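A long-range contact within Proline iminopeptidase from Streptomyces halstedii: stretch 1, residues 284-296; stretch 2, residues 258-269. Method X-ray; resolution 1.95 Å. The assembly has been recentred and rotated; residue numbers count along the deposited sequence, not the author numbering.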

# COMPACT_ATOMS: atom_id res chain seq x y z
N ARG A 284 13.79 -11.57 -0.53
CA ARG A 284 14.95 -10.70 -0.39
C ARG A 284 14.54 -9.40 0.31
O ARG A 284 13.38 -9.01 0.26
CB ARG A 284 15.60 -10.46 -1.75
CG ARG A 284 14.80 -9.64 -2.73
CD ARG A 284 15.39 -9.71 -4.13
NE ARG A 284 15.05 -10.96 -4.82
CZ ARG A 284 15.28 -11.19 -6.11
NH1 ARG A 284 15.87 -10.28 -6.88
NH2 ARG A 284 14.94 -12.36 -6.64
N TYR A 285 15.51 -8.78 0.98
CA TYR A 285 15.29 -7.69 1.93
C TYR A 285 16.07 -6.43 1.53
O TYR A 285 17.30 -6.47 1.34
CB TYR A 285 15.76 -8.18 3.30
CG TYR A 285 15.43 -7.29 4.49
CD1 TYR A 285 14.18 -6.70 4.62
CD2 TYR A 285 16.36 -7.10 5.51
CE1 TYR A 285 13.87 -5.91 5.72
CE2 TYR A 285 16.06 -6.32 6.61
CZ TYR A 285 14.81 -5.73 6.71
OH TYR A 285 14.50 -4.96 7.79
N GLU A 286 15.37 -5.31 1.42
CA GLU A 286 16.00 -4.04 1.07
C GLU A 286 15.51 -2.95 2.00
O GLU A 286 14.30 -2.82 2.21
CB GLU A 286 15.64 -3.65 -0.37
CG GLU A 286 16.20 -4.57 -1.43
CD GLU A 286 17.71 -4.43 -1.62
OE1 GLU A 286 18.33 -3.51 -1.05
OE2 GLU A 286 18.26 -5.25 -2.37
N VAL A 287 16.45 -2.18 2.55
CA VAL A 287 16.13 -1.05 3.42
C VAL A 287 16.70 0.22 2.79
O VAL A 287 17.88 0.28 2.47
CB VAL A 287 16.73 -1.23 4.82
CG1 VAL A 287 16.32 -0.09 5.74
CG2 VAL A 287 16.28 -2.56 5.42
N LEU A 288 15.84 1.20 2.56
CA LEU A 288 16.27 2.46 2.02
C LEU A 288 16.54 3.40 3.20
O LEU A 288 15.63 3.81 3.93
CB LEU A 288 15.26 3.00 1.02
CG LEU A 288 15.37 2.28 -0.33
CD1 LEU A 288 14.91 0.83 -0.24
CD2 LEU A 288 14.60 3.00 -1.43
N GLU A 289 17.82 3.70 3.37
CA GLU A 289 18.33 4.27 4.61
C GLU A 289 17.90 5.70 4.89
O GLU A 289 17.96 6.14 6.03
CB GLU A 289 19.86 4.18 4.63
CG GLU A 289 20.42 2.76 4.58
CD GLU A 289 20.01 1.90 5.77
OE1 GLU A 289 19.49 2.42 6.78
OE2 GLU A 289 20.21 0.66 5.70
N ASN A 290 17.43 6.42 3.88
CA ASN A 290 16.93 7.78 4.07
C ASN A 290 15.45 7.91 3.76
O ASN A 290 14.97 9.00 3.42
CB ASN A 290 17.76 8.76 3.25
CG ASN A 290 19.24 8.69 3.59
OD1 ASN A 290 19.62 8.45 4.74
ND2 ASN A 290 20.07 8.89 2.59
N SER A 291 14.73 6.80 3.91
CA SER A 291 13.30 6.75 3.62
C SER A 291 12.53 6.30 4.87
O SER A 291 13.09 5.67 5.77
CB SER A 291 13.00 5.79 2.47
OG SER A 291 13.57 6.18 1.23
N SER A 292 11.26 6.65 4.90
CA SER A 292 10.31 6.05 5.83
C SER A 292 9.30 5.23 5.02
O SER A 292 9.65 4.18 4.47
CB SER A 292 9.63 7.11 6.70
OG SER A 292 8.90 8.05 5.92
N HIS A 293 8.06 5.70 4.94
CA HIS A 293 6.97 4.91 4.38
C HIS A 293 6.80 5.09 2.88
O HIS A 293 6.12 4.27 2.24
CB HIS A 293 5.67 5.27 5.11
CG HIS A 293 4.60 4.23 5.00
ND1 HIS A 293 4.74 2.98 5.55
CD2 HIS A 293 3.37 4.27 4.44
CE1 HIS A 293 3.64 2.28 5.32
NE2 HIS A 293 2.80 3.04 4.65
N VAL A 294 7.40 6.13 2.31
CA VAL A 294 7.25 6.39 0.88
C VAL A 294 8.59 6.59 0.17
O VAL A 294 8.84 7.66 -0.39
CB VAL A 294 6.31 7.58 0.62
CG1 VAL A 294 4.88 7.21 0.96
CG2 VAL A 294 6.74 8.83 1.38
N PRO A 295 9.45 5.54 0.16
CA PRO A 295 10.79 5.60 -0.45
C PRO A 295 10.82 5.98 -1.94
O PRO A 295 11.81 6.55 -2.43
CB PRO A 295 11.36 4.20 -0.22
CG PRO A 295 10.18 3.32 0.05
CD PRO A 295 9.14 4.19 0.69
N HIS A 296 9.75 5.66 -2.66
CA HIS A 296 9.62 6.05 -4.04
C HIS A 296 9.57 7.59 -4.23
O HIS A 296 9.71 8.05 -5.34
CB HIS A 296 8.39 5.40 -4.67
CG HIS A 296 7.10 5.80 -4.04
ND1 HIS A 296 6.66 5.27 -2.84
CD2 HIS A 296 6.13 6.65 -4.46
CE1 HIS A 296 5.49 5.80 -2.53
NE2 HIS A 296 5.14 6.63 -3.50
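Stretch 2, residues 258-269: TMVLIGRHDEAT

Stretch 2 lies beside stretch 1 as a parallel β-strand neighbour, and where the strands end the pairing passes into a turn-against-turn contact locked by a salt bridge and a histidine–aspartate hydrogen bond. Strand 258-263 runs in the same direction as strand 284-288, with a crossing angle of -18° and a closest approach of 4.7 Å between their axes.

The register is unbroken: R284 pairs with M259, Y285 with V260, E286 with L261, V287 with I262 and L288 with G263. As parallel strands require, each bonding residue of one strand reaches two residues of the other. R284 N donates to T258 O (2.9 Å) and R284 O accepts from V260 N (2.7 Å); E286 N to V260 O (2.8 Å) and I262 N to E286 O (3.1 Å) repeat the pattern, and L288 N to I262 O (2.9 Å) and R264 N to L288 O (2.9 Å) complete it.

Side chains alternate between the faces. M259, L261, R284, E286 and L288 share one, where L261 CG lies 3.8 Å from L288 CD1 and L261 CD2 lies 3.6 Å from CG of P295, so the start of the following helix also packs on this leucine. The other face carries V260, I262, Y285 and V287. There V260 CG1 meets the edge of the tyrosine ring, 4.0 Å from Y285 CD1, while I262 CD1 lies 4.1 Å from Y285 CE1.

Beyond the strands, both stretches form type I turns, G263 to D266 and L288 to S291. R264, in the α region at phi/psi -58/-39, directs its CA-to-CB bond toward stretch 1. R264 NE makes a 2.9 Å salt bridge with E289 OE1, R264 NH2 adds a 3.3 Å hydrogen bond to E289 OE2, and V287 CG1 covers one face of the guanidinium. Next, H265 N donates to S291 O (3.0 Å), extending backbone pairing into the turns.

At G263 the fit is close: its CA is 3.3 Å from both S291 O and S292 O, and an ideal CB would fall 2.4 Å and 2.2 Å from these same oxygens. The absence of a side chain is what lets the two backbones close here.

D266 then organises the end of the contact. D266 OD1 accepts from H293 ND1 (2.8 Å) and from A268 N (2.7 Å), while D266 OD2 accepts from G263 N (3.3 Å). One carboxylate thus holds its own loop in shape while fixing the histidine, whose ring has E267 OE2 over one face, 3.3 Å from H293 CE1.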

# COMPACT_ATOMS: atom_id res chain seq x y z
N THR A 258 9.98 -13.00 -3.92
CA THR A 258 9.35 -11.91 -3.22
C THR A 258 10.42 -10.96 -2.71
O THR A 258 11.50 -11.39 -2.29
CB THR A 258 8.49 -12.46 -2.06
OG1 THR A 258 7.47 -13.32 -2.59
CG2 THR A 258 7.84 -11.31 -1.26
N MET A 259 10.14 -9.65 -2.78
CA MET A 259 11.06 -8.66 -2.21
C MET A 259 10.36 -7.84 -1.13
O MET A 259 9.26 -7.31 -1.37
CB MET A 259 11.62 -7.70 -3.28
CG MET A 259 12.59 -6.67 -2.70
SD MET A 259 13.55 -5.67 -3.86
CE MET A 259 12.23 -5.08 -4.91
N VAL A 260 10.98 -7.76 0.05
CA VAL A 260 10.53 -6.87 1.12
C VAL A 260 11.35 -5.60 1.03
O VAL A 260 12.58 -5.66 1.06
CB VAL A 260 10.73 -7.50 2.51
CG1 VAL A 260 10.33 -6.51 3.60
CG2 VAL A 260 9.92 -8.79 2.62
N LEU A 261 10.67 -4.46 0.90
CA LEU A 261 11.32 -3.17 0.75
C LEU A 261 10.67 -2.23 1.75
O LEU A 261 9.47 -1.98 1.67
CB LEU A 261 11.15 -2.63 -0.67
CG LEU A 261 11.94 -1.36 -1.04
CD1 LEU A 261 12.30 -1.41 -2.51
CD2 LEU A 261 11.20 -0.07 -0.72
N ILE A 262 11.48 -1.72 2.68
CA ILE A 262 11.01 -0.76 3.66
C ILE A 262 12.01 0.38 3.74
O ILE A 262 13.14 0.29 3.21
CB ILE A 262 10.81 -1.40 5.06
CG1 ILE A 262 12.14 -1.98 5.57
CG2 ILE A 262 9.75 -2.50 5.03
CD1 ILE A 262 12.10 -2.40 7.02
N GLY A 263 11.59 1.47 4.37
CA GLY A 263 12.52 2.55 4.73
C GLY A 263 13.11 2.29 6.09
O GLY A 263 12.48 1.65 6.93
N ARG A 264 14.33 2.79 6.34
CA ARG A 264 14.97 2.65 7.65
C ARG A 264 14.09 3.26 8.75
O ARG A 264 13.96 2.69 9.84
CB ARG A 264 16.38 3.29 7.64
CG ARG A 264 17.16 3.26 8.97
CD ARG A 264 17.26 1.86 9.59
NE ARG A 264 18.26 0.99 8.94
CZ ARG A 264 18.25 -0.35 8.96
NH1 ARG A 264 17.29 -1.05 9.56
NH2 ARG A 264 19.22 -1.01 8.33
N HIS A 265 13.46 4.39 8.43
CA HIS A 265 12.60 5.14 9.37
C HIS A 265 11.10 4.78 9.25
O HIS A 265 10.25 5.44 9.83
CB HIS A 265 12.80 6.64 9.12
CG HIS A 265 14.24 7.06 9.18
ND1 HIS A 265 14.91 7.55 8.08
CD2 HIS A 265 15.13 7.04 10.20
CE1 HIS A 265 16.16 7.83 8.42
NE2 HIS A 265 16.32 7.53 9.70
N ASP A 266 10.79 3.71 8.52
CA ASP A 266 9.43 3.31 8.20
C ASP A 266 8.63 2.94 9.45
O ASP A 266 9.13 2.26 10.34
CB ASP A 266 9.49 2.11 7.25
CG ASP A 266 8.24 1.93 6.39
OD1 ASP A 266 7.09 2.27 6.80
OD2 ASP A 266 8.43 1.37 5.28
N GLU A 267 7.39 3.41 9.52
CA GLU A 267 6.39 2.85 10.46
C GLU A 267 6.24 1.32 10.28
O GLU A 267 5.93 0.60 11.24
CB GLU A 267 5.03 3.54 10.30
CG GLU A 267 4.53 3.68 8.88
CD GLU A 267 3.13 4.24 8.81
OE1 GLU A 267 2.64 4.79 9.82
OE2 GLU A 267 2.51 4.14 7.74
N ALA A 268 6.44 0.85 9.05
CA ALA A 268 6.55 -0.58 8.77
C ALA A 268 7.96 -1.01 9.17
O ALA A 268 8.88 -1.04 8.33
CB ALA A 268 6.26 -0.87 7.30
N THR A 269 8.13 -1.27 10.46
CA THR A 269 9.45 -1.47 11.05
C THR A 269 9.99 -2.84 10.70
O THR A 269 9.23 -3.70 10.26
CB THR A 269 9.43 -1.39 12.59
OG1 THR A 269 8.56 -2.42 13.11
CG2 THR A 269 9.00 -0.00 13.08
O HOH W 1 13.51 -13.16 -3.79
O HOH W 2 16.30 -4.22 9.30